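Local atomic coordinates of periplasmic binding protein (Thermotoga lettingae TMO, PDB entry 4RY8), a protein that binds 5-methylthioribose between its two lobes and probably serves as the solute-binding component of a sugar transporter. Residues Q116-I121 against D151-M156; L124-L129 against A200-W205; A137-V142 against P165-V170; F208-V213 against T234-M239; K226-D231 against P246-V251. All coordinates share one frame; numbering follows the deposited sequence.

All five contacts belong to the lobe built on the mixed sheet, contact 1 starting where the chain arrives from the other lobe. Contacts 1, 2, 4 and 5 are buried; contact 3, on outermost strand 167-173, is only partly so. Contact 1 joins two helices by a salt bridge, contact 2 is apolar helix-on-sheet packing, and contact 4 pairs helices through a bent lysine and a methionine. Contacts 3 and 5 are parallel-strand ladders, contact 5 adding a Trp247-Ser229-Thr250 side-chain relay. Helix 118-132 serves contacts 1 and 2. Contacts 1, 2 and 5 converge on the sugar, supplying respectively amide and guanidinium donors, an indole face and a carboxylate. Arg153 of contact 1 also bonds Met204 O of contact 2.

Contact 1 (Q116-I121 against D151-M156); sequences QDDLLI and DKRDKM. With SR1 (5-S-methyl-5-thio-alpha-D-ribofuranose), chain G.
Extended from CG to NE after a first torsion setting CG anti to the carbonyl carbon (chi1 -67°), the Arg153 chain carries its guanidinium to Asp118, whose chi1 of -70° turns the carboxylate to meet it. The salt bridge is gripped side-on, both nitrogens converging on one oxygen: Asp118 OD1 takes Arg153 NE at 2.9 Å and Arg153 NH2 at a very short 2.5 Å. Both reach OD1 from above the carboxylate plane, the two planes standing 56° apart. Arg153 NH1 donates to SR1 O3 (2.9 Å) and NH2 to SR1 O2 (3.1 Å), while Gln116 NE2 donates to the same O2 at 3.0 Å, its OE1 held by Thr253 OG1. Asp118 is therefore a second-shell residue positioning the sugar-binding arginine. A water links Asp118 OD2 to Lys152 NZ, which also salt-bridges Glu115. Met156 CE packs on Leu119 CB (3.8 Å). The contact joins the start of helix 118-132 to helix 148-163, beside Val230 of strand 226-230; Met156 meets Met156 of the second subunit.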
# COMPACT_ATOMS: atom_id res chain seq x y z
N GLN C 116 2.97 9.53 -7.89
CA GLN C 116 3.93 8.61 -7.31
C GLN C 116 3.32 7.53 -6.44
O GLN C 116 3.99 6.99 -5.54
CB GLN C 116 4.91 9.39 -6.49
CG GLN C 116 5.62 10.43 -7.30
CD GLN C 116 6.40 11.38 -6.45
OE1 GLN C 116 7.61 11.24 -6.30
NE2 GLN C 116 5.73 12.33 -5.88
N ASP C 117 2.07 7.18 -6.76
CA ASP C 117 1.27 6.24 -5.99
C ASP C 117 1.25 6.79 -4.59
O ASP C 117 1.79 6.20 -3.66
CB ASP C 117 1.76 4.78 -6.06
CG ASP C 117 0.72 3.79 -5.61
OD1 ASP C 117 -0.26 4.19 -4.93
OD2 ASP C 117 0.83 2.62 -5.96
N ASP C 118 0.61 7.93 -4.42
CA ASP C 118 0.66 8.60 -3.09
C ASP C 118 -0.06 7.89 -1.92
O ASP C 118 0.32 8.08 -0.73
CB ASP C 118 0.23 10.04 -3.20
CG ASP C 118 1.24 10.87 -3.94
OD1 ASP C 118 2.43 10.92 -3.51
OD2 ASP C 118 0.86 11.38 -5.00
N LEU C 119 -1.08 7.12 -2.25
CA LEU C 119 -1.73 6.28 -1.27
C LEU C 119 -0.73 5.23 -0.78
O LEU C 119 -0.57 5.00 0.39
CB LEU C 119 -2.96 5.66 -1.87
CG LEU C 119 -4.09 6.65 -2.15
CD1 LEU C 119 -5.27 5.97 -2.81
CD2 LEU C 119 -4.49 7.35 -0.87
N LEU C 120 -0.01 4.58 -1.68
CA LEU C 120 1.01 3.66 -1.19
C LEU C 120 2.11 4.34 -0.35
O LEU C 120 2.51 3.80 0.68
CB LEU C 120 1.64 2.88 -2.35
CG LEU C 120 2.66 1.81 -1.93
CD1 LEU C 120 2.10 0.70 -1.07
CD2 LEU C 120 3.25 1.18 -3.19
N ILE C 121 2.59 5.51 -0.80
CA ILE C 121 3.62 6.27 -0.10
C ILE C 121 3.15 6.55 1.32
O ILE C 121 3.88 6.35 2.25
CB ILE C 121 3.95 7.65 -0.76
CG1 ILE C 121 4.67 7.55 -2.11
CG2 ILE C 121 4.83 8.48 0.19
CD1 ILE C 121 4.88 8.91 -2.76
N ASP C 151 -2.74 15.36 0.47
CA ASP C 151 -4.06 14.90 0.89
C ASP C 151 -4.23 13.38 0.76
O ASP C 151 -4.78 12.74 1.62
CB ASP C 151 -5.18 15.51 0.03
CG ASP C 151 -5.46 17.00 0.29
OD1 ASP C 151 -5.11 17.56 1.32
OD2 ASP C 151 -6.04 17.61 -0.60
N LYS C 152 -3.76 12.81 -0.35
CA LYS C 152 -3.66 11.36 -0.49
C LYS C 152 -2.82 10.74 0.66
O LYS C 152 -3.25 9.79 1.35
CB LYS C 152 -3.03 11.02 -1.83
CG LYS C 152 -3.88 11.32 -3.02
CD LYS C 152 -3.09 11.26 -4.32
CE LYS C 152 -3.89 11.92 -5.46
NZ LYS C 152 -3.19 11.92 -6.79
N ARG C 153 -1.62 11.26 0.87
CA ARG C 153 -0.81 10.73 1.98
C ARG C 153 -1.53 10.92 3.30
O ARG C 153 -1.49 10.04 4.15
CB ARG C 153 0.50 11.42 2.05
CG ARG C 153 1.32 11.06 0.83
CD ARG C 153 2.49 11.98 0.58
NE ARG C 153 2.94 11.90 -0.82
CZ ARG C 153 3.79 12.74 -1.41
NH1 ARG C 153 4.34 13.73 -0.73
NH2 ARG C 153 4.09 12.59 -2.72
N ASP C 154 -2.22 12.05 3.47
CA ASP C 154 -2.90 12.28 4.76
C ASP C 154 -3.90 11.15 5.14
O ASP C 154 -3.93 10.67 6.29
CB ASP C 154 -3.57 13.64 4.77
CG ASP C 154 -4.32 13.90 6.04
OD1 ASP C 154 -3.73 14.16 7.10
OD2 ASP C 154 -5.51 13.75 5.95
N LYS C 155 -4.68 10.69 4.15
CA LYS C 155 -5.68 9.64 4.37
C LYS C 155 -5.09 8.39 4.94
O LYS C 155 -5.70 7.68 5.76
CB LYS C 155 -6.41 9.34 3.07
CG LYS C 155 -7.34 10.43 2.55
CD LYS C 155 -8.51 10.65 3.48
CE LYS C 155 -9.65 11.39 2.80
NZ LYS C 155 -10.79 11.62 3.72
N MET C 156 -3.88 8.07 4.49
CA MET C 156 -3.22 6.87 4.93
C MET C 156 -2.69 7.04 6.33
O MET C 156 -2.74 6.08 7.09
CB MET C 156 -2.15 6.47 3.91
CG MET C 156 -2.72 5.87 2.62
SD MET C 156 -3.96 4.54 2.76
CE MET C 156 -3.59 3.61 1.27
CS SR1 G . 3.70 20.89 -1.88
S SR1 G . 3.29 19.30 -2.55
C5 SR1 G . 4.92 18.58 -2.26
C4 SR1 G . 4.99 17.13 -2.73
O4 SR1 G . 4.66 17.15 -4.08
C1 SR1 G . 5.52 16.27 -4.84
O1 SR1 G . 4.71 15.27 -5.37
C2 SR1 G . 6.57 15.66 -3.92
O2 SR1 G . 6.50 14.23 -3.68
C3 SR1 G . 6.35 16.46 -2.65
O3 SR1 G . 6.44 15.61 -1.51
O HOH W 1 -0.73 12.95 -6.22

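Contact 2 (L124-L129 against A200-W205); sequences LISKQL and AVLAMW. With SR1 (5-S-methyl-5-thio-alpha-D-ribofuranose), chain G.
Helix-on-sheet packing of the alpha/beta lobe is what joins 124-129 to 200-205: helix 118-132 lies along strand 200-203 on one face of the mixed sheet and runs antiparallel to it, at 176°, with the two axes 9.7 Å apart. Leu202, its CG anti to the backbone N, is the central side chain on the strand. Its CD1 branch slides past Ile125 in the opposite direction and meets Ile125 CG2 at 3.9 Å, while the CD2 branch touches Ser126 OG. One turn later Leu129 crosses Leu202 obliquely, setting its CD1 3.9 Å from Leu202 CB and 4.1 Å from Ala200 CB. Beyond the strand end, Met204 bends at chi2 (-49°) and comes back to the helix, so that SD lies 4.0 Å from Ile125 CG2 and CE 3.6 Å from Ser126 OG. The Ser126 hydroxyl is hydrogen-bonded to Gly122 O within its own helix. Just past Met204 the chain enters the sugar site, where one face of the Trp205 indole receives SR1 C5, offset toward the rim, and Trp205 CD1 comes to 3.3 Å from SR1 O3. Between helix and strand the cohesion is thus dispersive, through methyl, methylene and thioether groups, whereas the one polar side-chain atom in the contact, Ser126 OG, has its bond inside the helix.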
# COMPACT_ATOMS: atom_id res chain seq x y z
N LEU C 124 3.10 3.36 3.27
CA LEU C 124 4.41 2.76 3.57
C LEU C 124 5.15 3.53 4.64
O LEU C 124 5.71 2.93 5.57
CB LEU C 124 5.28 2.66 2.33
CG LEU C 124 4.93 1.67 1.23
CD1 LEU C 124 5.91 1.87 0.08
CD2 LEU C 124 4.91 0.22 1.69
N ILE C 125 5.15 4.86 4.56
CA ILE C 125 5.95 5.61 5.53
C ILE C 125 5.25 5.60 6.87
O ILE C 125 5.94 5.49 7.90
CB ILE C 125 6.34 7.05 5.07
CG1 ILE C 125 7.40 7.63 6.00
CG2 ILE C 125 5.07 7.97 5.05
CD1 ILE C 125 8.79 7.02 5.96
N SER C 126 3.92 5.77 6.90
CA SER C 126 3.21 5.76 8.18
C SER C 126 3.31 4.41 8.94
O SER C 126 3.55 4.40 10.16
CB SER C 126 1.70 6.26 8.06
OG SER C 126 1.60 7.41 7.26
N LYS C 127 3.15 3.29 8.24
CA LYS C 127 3.38 1.94 8.79
C LYS C 127 4.82 1.73 9.28
O LYS C 127 5.01 1.07 10.29
CB LYS C 127 3.10 0.83 7.78
CG LYS C 127 3.79 -0.49 8.19
CD LYS C 127 3.54 -1.63 7.25
CE LYS C 127 4.52 -1.68 6.12
NZ LYS C 127 4.05 -2.59 5.05
N GLN C 128 5.80 2.31 8.58
CA GLN C 128 7.22 2.14 8.97
C GLN C 128 7.42 2.78 10.36
O GLN C 128 8.04 2.22 11.23
CB GLN C 128 8.11 2.81 7.95
CG GLN C 128 9.59 2.63 8.19
CD GLN C 128 10.02 1.27 7.79
OE1 GLN C 128 9.19 0.43 7.45
NE2 GLN C 128 11.33 1.04 7.79
N LEU C 129 6.83 3.96 10.56
CA LEU C 129 6.89 4.60 11.84
C LEU C 129 6.20 3.68 12.90
O LEU C 129 6.74 3.48 13.99
CB LEU C 129 6.22 6.00 11.78
CG LEU C 129 6.26 6.86 13.05
CD1 LEU C 129 5.92 8.30 12.72
CD2 LEU C 129 5.31 6.36 14.11
N ALA C 200 8.44 11.30 17.78
CA ALA C 200 8.60 10.98 16.35
C ALA C 200 8.08 12.11 15.51
O ALA C 200 7.19 12.83 15.93
CB ALA C 200 7.88 9.69 16.00
N VAL C 201 8.63 12.22 14.30
CA VAL C 201 8.13 13.15 13.29
C VAL C 201 7.79 12.39 12.00
O VAL C 201 8.55 11.59 11.50
CB VAL C 201 9.16 14.25 12.95
CG1 VAL C 201 8.63 15.18 11.84
CG2 VAL C 201 9.56 14.98 14.20
N LEU C 202 6.63 12.71 11.47
CA LEU C 202 6.19 12.21 10.20
C LEU C 202 5.90 13.42 9.32
O LEU C 202 4.96 14.21 9.54
CB LEU C 202 4.96 11.33 10.38
CG LEU C 202 4.32 10.80 9.11
CD1 LEU C 202 5.26 9.79 8.45
CD2 LEU C 202 2.96 10.18 9.45
N ALA C 203 6.70 13.57 8.30
CA ALA C 203 6.72 14.76 7.44
C ALA C 203 6.51 14.33 6.02
O ALA C 203 7.32 13.59 5.44
CB ALA C 203 8.05 15.48 7.57
N MET C 204 5.44 14.82 5.43
CA MET C 204 4.95 14.30 4.14
C MET C 204 5.55 15.00 2.87
O MET C 204 5.08 14.78 1.79
CB MET C 204 3.41 14.33 4.19
CG MET C 204 2.74 13.28 5.14
SD MET C 204 3.41 11.57 4.90
CE MET C 204 2.12 10.63 5.71
N TRP C 205 6.58 15.82 3.03
CA TRP C 205 7.38 16.36 1.88
C TRP C 205 8.82 16.53 2.38
O TRP C 205 8.97 16.91 3.53
CB TRP C 205 6.73 17.71 1.45
CG TRP C 205 7.47 18.54 0.43
CD1 TRP C 205 8.34 18.11 -0.53
CD2 TRP C 205 7.35 19.93 0.26
NE1 TRP C 205 8.78 19.15 -1.28
CE2 TRP C 205 8.19 20.30 -0.81
CE3 TRP C 205 6.63 20.92 0.93
CZ2 TRP C 205 8.33 21.62 -1.22
CZ3 TRP C 205 6.77 22.21 0.53
CH2 TRP C 205 7.58 22.56 -0.54
CS SR1 G . 3.70 20.89 -1.88
S SR1 G . 3.29 19.30 -2.55
C5 SR1 G . 4.92 18.58 -2.26
C4 SR1 G . 4.99 17.13 -2.73
O4 SR1 G . 4.66 17.15 -4.08
C1 SR1 G . 5.52 16.27 -4.84
O1 SR1 G . 4.71 15.27 -5.37
C2 SR1 G . 6.57 15.66 -3.92
O2 SR1 G . 6.50 14.23 -3.68
C3 SR1 G . 6.35 16.46 -2.65
O3 SR1 G . 6.44 15.61 -1.51

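Contact 3 (A137-V142 against P165-V170); sequences ANVIYV and PGIKEV
The Tyr141 ring meets the Glu169 carboxylate obliquely, the two planes 46° apart, with Glu169 OE1 3.5 Å from Tyr141 CD2. The Trp157 ring also meets that of Tyr141, their planes about 35° apart. Both Tyr141 and Glu169 start with CG anti to the backbone N and lie on the same side of the sheet. Tyr141 OH and Glu169 OE1 find partners on helix 148-163: Tyr141 OH bonds to Asp154 OD1, and Glu169 OE1 to Trp157 NE1 and Lys161 NZ. Beneath them runs a parallel ladder in which Ala137 pairs with Ile167, Asn138 with Lys168 and Val139 with Glu169. Lys168 N donates to Ala137 O and Lys168 O accepts from Val139 N, each at 2.8 Å and nearly along the C=O axis. Ala137 N to Gly166 O (3.1 Å) and Val170 N to Val139 O (2.8 Å) extend the ladder at its two ends, both donors lying above the carbonyl plane. On the same face as Tyr141 and Glu169, Ala137 CB meets Ile167 CD1 at 3.8 Å and Val139 CG2 meets Ile167 CG2 at 4.0 Å; on the other face the Val170 side chain crosses Asn138 obliquely, CG1 touching Asn138 CB. The two strands form a beta-alpha-beta crossover through helix 148-163. Strand 167-173 is outermost in this sheet, strand 200-203 continues it beyond 137-142, and helix 118-132 packs Leu129 against Val139 and Ile167.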
# COMPACT_ATOMS: atom_id res chain seq x y z
N ALA C 137 3.76 5.67 20.01
CA ALA C 137 4.54 6.85 19.69
C ALA C 137 3.71 8.11 19.86
O ALA C 137 2.52 8.08 19.57
CB ALA C 137 5.04 6.83 18.26
N ASN C 138 4.39 9.21 20.20
CA ASN C 138 3.82 10.57 20.22
C ASN C 138 4.34 11.41 19.02
O ASN C 138 5.44 11.97 19.04
CB ASN C 138 4.19 11.25 21.54
CG ASN C 138 3.62 10.54 22.77
OD1 ASN C 138 4.28 10.45 23.81
ND2 ASN C 138 2.42 10.05 22.65
N VAL C 139 3.52 11.52 18.00
CA VAL C 139 3.96 11.99 16.70
C VAL C 139 3.62 13.42 16.47
O VAL C 139 2.42 13.82 16.64
CB VAL C 139 3.29 11.14 15.58
CG1 VAL C 139 3.77 11.59 14.21
CG2 VAL C 139 3.58 9.67 15.81
N ILE C 140 4.64 14.17 16.06
CA ILE C 140 4.50 15.50 15.39
C ILE C 140 4.33 15.30 13.90
O ILE C 140 5.22 14.83 13.21
CB ILE C 140 5.65 16.46 15.71
CG1 ILE C 140 5.66 16.73 17.25
CG2 ILE C 140 5.52 17.77 14.89
CD1 ILE C 140 6.89 17.38 17.80
N TYR C 141 3.15 15.63 13.40
CA TYR C 141 2.79 15.39 11.99
C TYR C 141 3.02 16.67 11.22
O TYR C 141 2.42 17.72 11.53
CB TYR C 141 1.32 15.05 11.93
CG TYR C 141 0.70 14.77 10.58
CD1 TYR C 141 1.33 13.98 9.62
CD2 TYR C 141 -0.59 15.15 10.32
CE1 TYR C 141 0.72 13.71 8.43
CE2 TYR C 141 -1.20 14.87 9.13
CZ TYR C 141 -0.55 14.12 8.20
OH TYR C 141 -1.19 13.80 7.05
N VAL C 142 3.82 16.60 10.16
CA VAL C 142 4.09 17.80 9.36
C VAL C 142 3.51 17.63 7.96
O VAL C 142 4.01 16.83 7.12
CB VAL C 142 5.55 18.14 9.28
CG1 VAL C 142 5.70 19.59 8.83
CG2 VAL C 142 6.27 17.88 10.60
N PRO C 165 -3.70 2.25 17.59
CA PRO C 165 -4.21 3.39 18.37
C PRO C 165 -3.27 3.93 19.44
O PRO C 165 -3.57 4.97 20.05
CB PRO C 165 -5.52 2.86 18.97
CG PRO C 165 -5.35 1.39 18.99
CD PRO C 165 -4.44 1.02 17.85
N GLY C 166 -2.13 3.26 19.66
CA GLY C 166 -1.07 3.86 20.41
C GLY C 166 -0.19 4.85 19.65
O GLY C 166 0.63 5.50 20.25
N ILE C 167 -0.35 4.96 18.33
CA ILE C 167 0.38 5.92 17.52
C ILE C 167 -0.46 7.18 17.55
O ILE C 167 -1.54 7.23 16.94
CB ILE C 167 0.57 5.41 16.09
CG1 ILE C 167 1.36 4.11 16.12
CG2 ILE C 167 1.33 6.42 15.24
CD1 ILE C 167 2.81 4.27 16.50
N LYS C 168 0.00 8.18 18.31
CA LYS C 168 -0.86 9.33 18.63
C LYS C 168 -0.37 10.57 17.88
O LYS C 168 0.82 10.81 17.83
CB LYS C 168 -0.85 9.68 20.12
CG LYS C 168 -1.24 8.57 21.08
CD LYS C 168 -2.73 8.36 21.11
CE LYS C 168 -3.10 7.19 22.02
NZ LYS C 168 -2.90 7.50 23.46
N GLU C 169 -1.28 11.37 17.33
CA GLU C 169 -0.89 12.63 16.76
C GLU C 169 -0.94 13.61 17.92
O GLU C 169 -1.97 13.80 18.51
CB GLU C 169 -1.86 13.06 15.65
CG GLU C 169 -1.47 14.39 14.99
CD GLU C 169 -2.29 14.74 13.76
OE1 GLU C 169 -2.57 13.90 12.87
OE2 GLU C 169 -2.64 15.92 13.66
N VAL C 170 0.19 14.20 18.28
CA VAL C 170 0.20 15.20 19.35
C VAL C 170 0.32 16.64 18.83
O VAL C 170 0.08 17.58 19.59
CB VAL C 170 1.32 14.93 20.38
CG1 VAL C 170 1.20 13.52 20.95
CG2 VAL C 170 2.69 15.16 19.77

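Contact 4 (F208-V213 against T234-M239); sequences FAKGAV and TEDIQM
Lys210 CD lies in the crook between two residues of 234-239, 3.3 Å from Asp236 OD1 and 3.4 Å from Met239 SD. The lysine chain bends at chi2, chi3 and chi4 and crosses all three of its partners at about a right angle. Its NZ makes a weak, long salt bridge to Glu235 OE1 (3.5 Å), while a water, 3.0 Å from Lys210 NZ and 3.1 Å from Asp236 OD1, links it to the second carboxylate. The stronger partner of NZ is Glu207, one turn earlier in the same helix. Helices 206-219 and 234-240 follow successive strands of the sheet and here run nearly parallel, crossing at 25° with axes 11.2 Å apart, so that long side chains must span the gap. Met239 does so with an extended chi2 (-174°) and a turn at chi3, setting CE 4.0 Å from Val213 CG1. Trp247 of strand 247-252 underlies both helices, touching Ala209, Val213, Asp236 and Met239. Asp236 OD2 lies close to Asp206 OD2, a pairing of like charges that may raise the pKa of one of them.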
# COMPACT_ATOMS: atom_id res chain seq x y z
N PHE C 208 9.60 19.76 4.36
CA PHE C 208 9.09 19.78 5.73
C PHE C 208 10.10 19.01 6.62
O PHE C 208 10.51 19.45 7.68
CB PHE C 208 7.75 19.05 5.84
CG PHE C 208 6.55 19.76 5.23
CD1 PHE C 208 6.36 21.15 5.28
CD2 PHE C 208 5.52 18.98 4.75
CE1 PHE C 208 5.22 21.69 4.72
CE2 PHE C 208 4.38 19.53 4.22
CZ PHE C 208 4.22 20.89 4.22
N ALA C 209 10.49 17.83 6.16
CA ALA C 209 11.43 16.97 6.92
C ALA C 209 12.75 17.70 7.24
O ALA C 209 13.22 17.66 8.36
CB ALA C 209 11.71 15.68 6.15
N LYS C 210 13.31 18.40 6.25
CA LYS C 210 14.60 19.08 6.39
C LYS C 210 14.52 20.10 7.49
O LYS C 210 15.37 20.18 8.33
CB LYS C 210 15.00 19.75 5.07
CG LYS C 210 14.96 18.81 3.86
CD LYS C 210 16.30 18.47 3.27
CE LYS C 210 16.75 19.53 2.30
NZ LYS C 210 15.83 19.84 1.17
N GLY C 211 13.45 20.88 7.50
CA GLY C 211 13.25 21.82 8.59
C GLY C 211 13.17 21.18 9.93
O GLY C 211 13.80 21.67 10.89
N ALA C 212 12.42 20.09 10.02
CA ALA C 212 12.21 19.37 11.28
C ALA C 212 13.50 18.80 11.84
O ALA C 212 13.79 18.94 13.03
CB ALA C 212 11.19 18.27 11.09
N VAL C 213 14.29 18.20 10.95
CA VAL C 213 15.57 17.60 11.35
C VAL C 213 16.56 18.63 11.82
O VAL C 213 17.27 18.40 12.81
CB VAL C 213 16.18 16.80 10.17
CG1 VAL C 213 17.58 16.29 10.49
CG2 VAL C 213 15.27 15.63 9.83
N THR C 234 19.70 13.93 -3.29
CA THR C 234 21.06 13.90 -2.75
C THR C 234 21.16 14.73 -1.46
O THR C 234 21.75 14.28 -0.48
CB THR C 234 22.07 14.35 -3.80
OG1 THR C 234 22.10 13.36 -4.83
CG2 THR C 234 23.45 14.52 -3.20
N GLU C 235 20.53 15.90 -1.45
CA GLU C 235 20.44 16.68 -0.20
C GLU C 235 19.87 15.86 0.95
O GLU C 235 20.42 15.85 2.05
CB GLU C 235 19.61 17.95 -0.42
CG GLU C 235 20.39 19.04 -1.14
CD GLU C 235 19.52 20.20 -1.57
OE1 GLU C 235 18.32 20.28 -1.18
OE2 GLU C 235 20.07 21.05 -2.30
N ASP C 236 18.74 15.20 0.71
CA ASP C 236 18.16 14.31 1.70
C ASP C 236 19.09 13.23 2.16
O ASP C 236 19.31 13.03 3.36
CB ASP C 236 16.92 13.66 1.10
CG ASP C 236 15.80 14.68 0.83
OD1 ASP C 236 15.92 15.82 1.34
OD2 ASP C 236 14.84 14.35 0.10
N ILE C 237 19.64 12.50 1.19
CA ILE C 237 20.70 11.48 1.50
C ILE C 237 21.81 12.01 2.43
O ILE C 237 22.13 11.36 3.47
CB ILE C 237 21.27 10.92 0.19
CG1 ILE C 237 20.19 10.03 -0.48
CG2 ILE C 237 22.57 10.15 0.43
CD1 ILE C 237 20.42 9.73 -1.96
N GLN C 238 22.38 13.16 2.06
CA GLN C 238 23.50 13.76 2.82
C GLN C 238 23.07 14.03 4.23
O GLN C 238 23.79 13.80 5.18
CB GLN C 238 23.92 15.12 2.25
CG GLN C 238 24.63 15.05 0.92
CD GLN C 238 24.57 16.38 0.17
OE1 GLN C 238 23.98 17.38 0.63
NE2 GLN C 238 25.17 16.40 -0.99
N MET C 239 21.87 14.59 4.36
CA MET C 239 21.38 14.84 5.67
C MET C 239 20.98 13.57 6.46
O MET C 239 21.00 13.60 7.70
CB MET C 239 20.18 15.79 5.57
CG MET C 239 20.49 17.23 5.15
SD MET C 239 19.00 18.27 5.26
CE MET C 239 18.58 17.97 6.96
O HOH W 2 15.56 17.80 -1.01

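Contact 5 (K226-D231 against P246-V251); sequences KVYSVD and PWVATV. With SR1 (5-S-methyl-5-thio-alpha-D-ribofuranose), chain G.
Two neighbouring parallel strands of a beta-alpha-beta crossover, 226-230 and 247-252 with helix 234-240 between them, lead at their C-terminal end into the sugar pocket. Val227 N to Pro246 O (2.8 Å) and Val248 N to Val227 O open the ladder; a beta bulge then shifts the register by one, so that Tyr228 pairs with Ala249, and Ser229 N bonds to Ala249 O. Val248 CG2 sits over one face of the Tyr228 ring, 3.5 Å above its plane, a CH-pi contact. On the other side of the sheet a polar chain runs through buried side chains: Trp247 NE1 donates in its ring plane to Ser229 OG (2.8 Å), which donates to Thr250 OG1 (2.8 Å), and this to Asp231 O (2.5 Å). With Asp231 N bonded to Val251 O (2.9 Å), strand 247-252 holds the Asp231 backbone at both N and O. Its carboxylate oxygens each take one sugar hydroxyl, SR1 O2 donating to Asp231 OD1 at 2.7 Å and SR1 O3 to Asp231 OD2 at 2.5 Å.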
# COMPACT_ATOMS: atom_id res chain seq x y z
N LYS C 226 12.84 10.32 16.14
CA LYS C 226 13.05 9.59 14.90
C LYS C 226 12.16 10.23 13.86
O LYS C 226 11.01 10.52 14.14
CB LYS C 226 12.73 8.11 15.11
CG LYS C 226 13.81 7.38 15.90
CD LYS C 226 13.75 5.90 15.60
CE LYS C 226 14.55 5.10 16.60
NZ LYS C 226 14.52 3.66 16.20
N VAL C 227 12.71 10.53 12.70
CA VAL C 227 12.00 11.26 11.66
C VAL C 227 11.77 10.38 10.45
O VAL C 227 12.67 9.71 10.01
CB VAL C 227 12.75 12.54 11.24
CG1 VAL C 227 11.89 13.35 10.25
CG2 VAL C 227 13.11 13.36 12.48
N TYR C 228 10.53 10.39 9.98
CA TYR C 228 10.05 9.63 8.82
C TYR C 228 9.55 10.67 7.82
O TYR C 228 8.79 11.57 8.20
CB TYR C 228 8.92 8.66 9.24
CG TYR C 228 9.43 7.65 10.28
CD1 TYR C 228 9.61 8.02 11.62
CD2 TYR C 228 9.82 6.36 9.91
CE1 TYR C 228 10.11 7.13 12.56
CE2 TYR C 228 10.33 5.49 10.86
CZ TYR C 228 10.48 5.87 12.16
OH TYR C 228 10.98 5.03 13.09
N SER C 229 9.97 10.56 6.56
CA SER C 229 9.54 11.50 5.53
C SER C 229 9.14 10.83 4.22
O SER C 229 9.12 9.61 4.07
CB SER C 229 10.66 12.50 5.27
OG SER C 229 11.73 11.77 4.64
N VAL C 230 8.79 11.68 3.28
CA VAL C 230 8.63 11.31 1.92
C VAL C 230 9.68 12.08 1.11
O VAL C 230 10.11 13.18 1.50
CB VAL C 230 7.20 11.69 1.48
CG1 VAL C 230 6.93 11.38 0.05
CG2 VAL C 230 6.21 10.95 2.33
N ASP C 231 9.98 11.53 -0.07
CA ASP C 231 10.88 12.11 -1.07
C ASP C 231 12.32 11.76 -0.74
O ASP C 231 12.68 11.53 0.40
CB ASP C 231 10.75 13.63 -1.31
CG ASP C 231 9.32 14.05 -1.63
OD1 ASP C 231 8.69 13.36 -2.45
OD2 ASP C 231 8.84 15.06 -1.04
N PRO C 246 18.67 12.04 13.30
CA PRO C 246 17.40 11.42 13.67
C PRO C 246 16.57 11.00 12.44
O PRO C 246 15.49 10.42 12.60
CB PRO C 246 16.68 12.55 14.41
CG PRO C 246 17.15 13.78 13.70
CD PRO C 246 18.62 13.50 13.38
N TRP C 247 17.06 11.27 11.23
CA TRP C 247 16.28 10.98 10.03
C TRP C 247 16.44 9.52 9.64
O TRP C 247 17.46 9.14 9.05
CB TRP C 247 16.71 11.91 8.90
CG TRP C 247 15.70 12.04 7.75
CD1 TRP C 247 14.64 11.25 7.47
CD2 TRP C 247 15.77 13.01 6.71
NE1 TRP C 247 13.99 11.70 6.33
CE2 TRP C 247 14.67 12.79 5.86
CE3 TRP C 247 16.62 14.08 6.45
CZ2 TRP C 247 14.45 13.55 4.73
CZ3 TRP C 247 16.36 14.88 5.34
CH2 TRP C 247 15.30 14.61 4.50
N VAL C 248 15.45 8.68 9.95
CA VAL C 248 15.68 7.21 9.83
C VAL C 248 15.15 6.51 8.56
O VAL C 248 15.69 5.49 8.14
CB VAL C 248 15.25 6.43 11.10
CG1 VAL C 248 16.08 6.87 12.30
CG2 VAL C 248 13.81 6.60 11.39
N ALA C 249 14.14 7.07 7.93
CA ALA C 249 13.59 6.53 6.72
C ALA C 249 12.81 7.59 5.93
O ALA C 249 12.26 8.55 6.51
CB ALA C 249 12.67 5.36 7.03
N THR C 250 12.82 7.40 4.61
CA THR C 250 11.97 8.13 3.69
C THR C 250 11.47 7.14 2.62
O THR C 250 12.06 6.08 2.34
CB THR C 250 12.72 9.35 3.03
OG1 THR C 250 11.81 10.23 2.36
CG2 THR C 250 13.76 8.89 2.02
N VAL C 251 10.34 7.50 2.05
CA VAL C 251 9.73 6.77 0.98
C VAL C 251 9.63 7.70 -0.23
O VAL C 251 9.08 8.81 -0.15
CB VAL C 251 8.35 6.25 1.46
CG1 VAL C 251 7.47 5.85 0.30
CG2 VAL C 251 8.62 5.08 2.43
CS SR1 G . 3.70 20.89 -1.88
S SR1 G . 3.29 19.30 -2.55
C5 SR1 G . 4.92 18.58 -2.26
C4 SR1 G . 4.99 17.13 -2.73
O4 SR1 G . 4.66 17.15 -4.08
C1 SR1 G . 5.52 16.27 -4.84
O1 SR1 G . 4.71 15.27 -5.37
C2 SR1 G . 6.57 15.66 -3.92
O2 SR1 G . 6.50 14.23 -3.68
C3 SR1 G . 6.35 16.46 -2.65
O3 SR1 G . 6.44 15.61 -1.51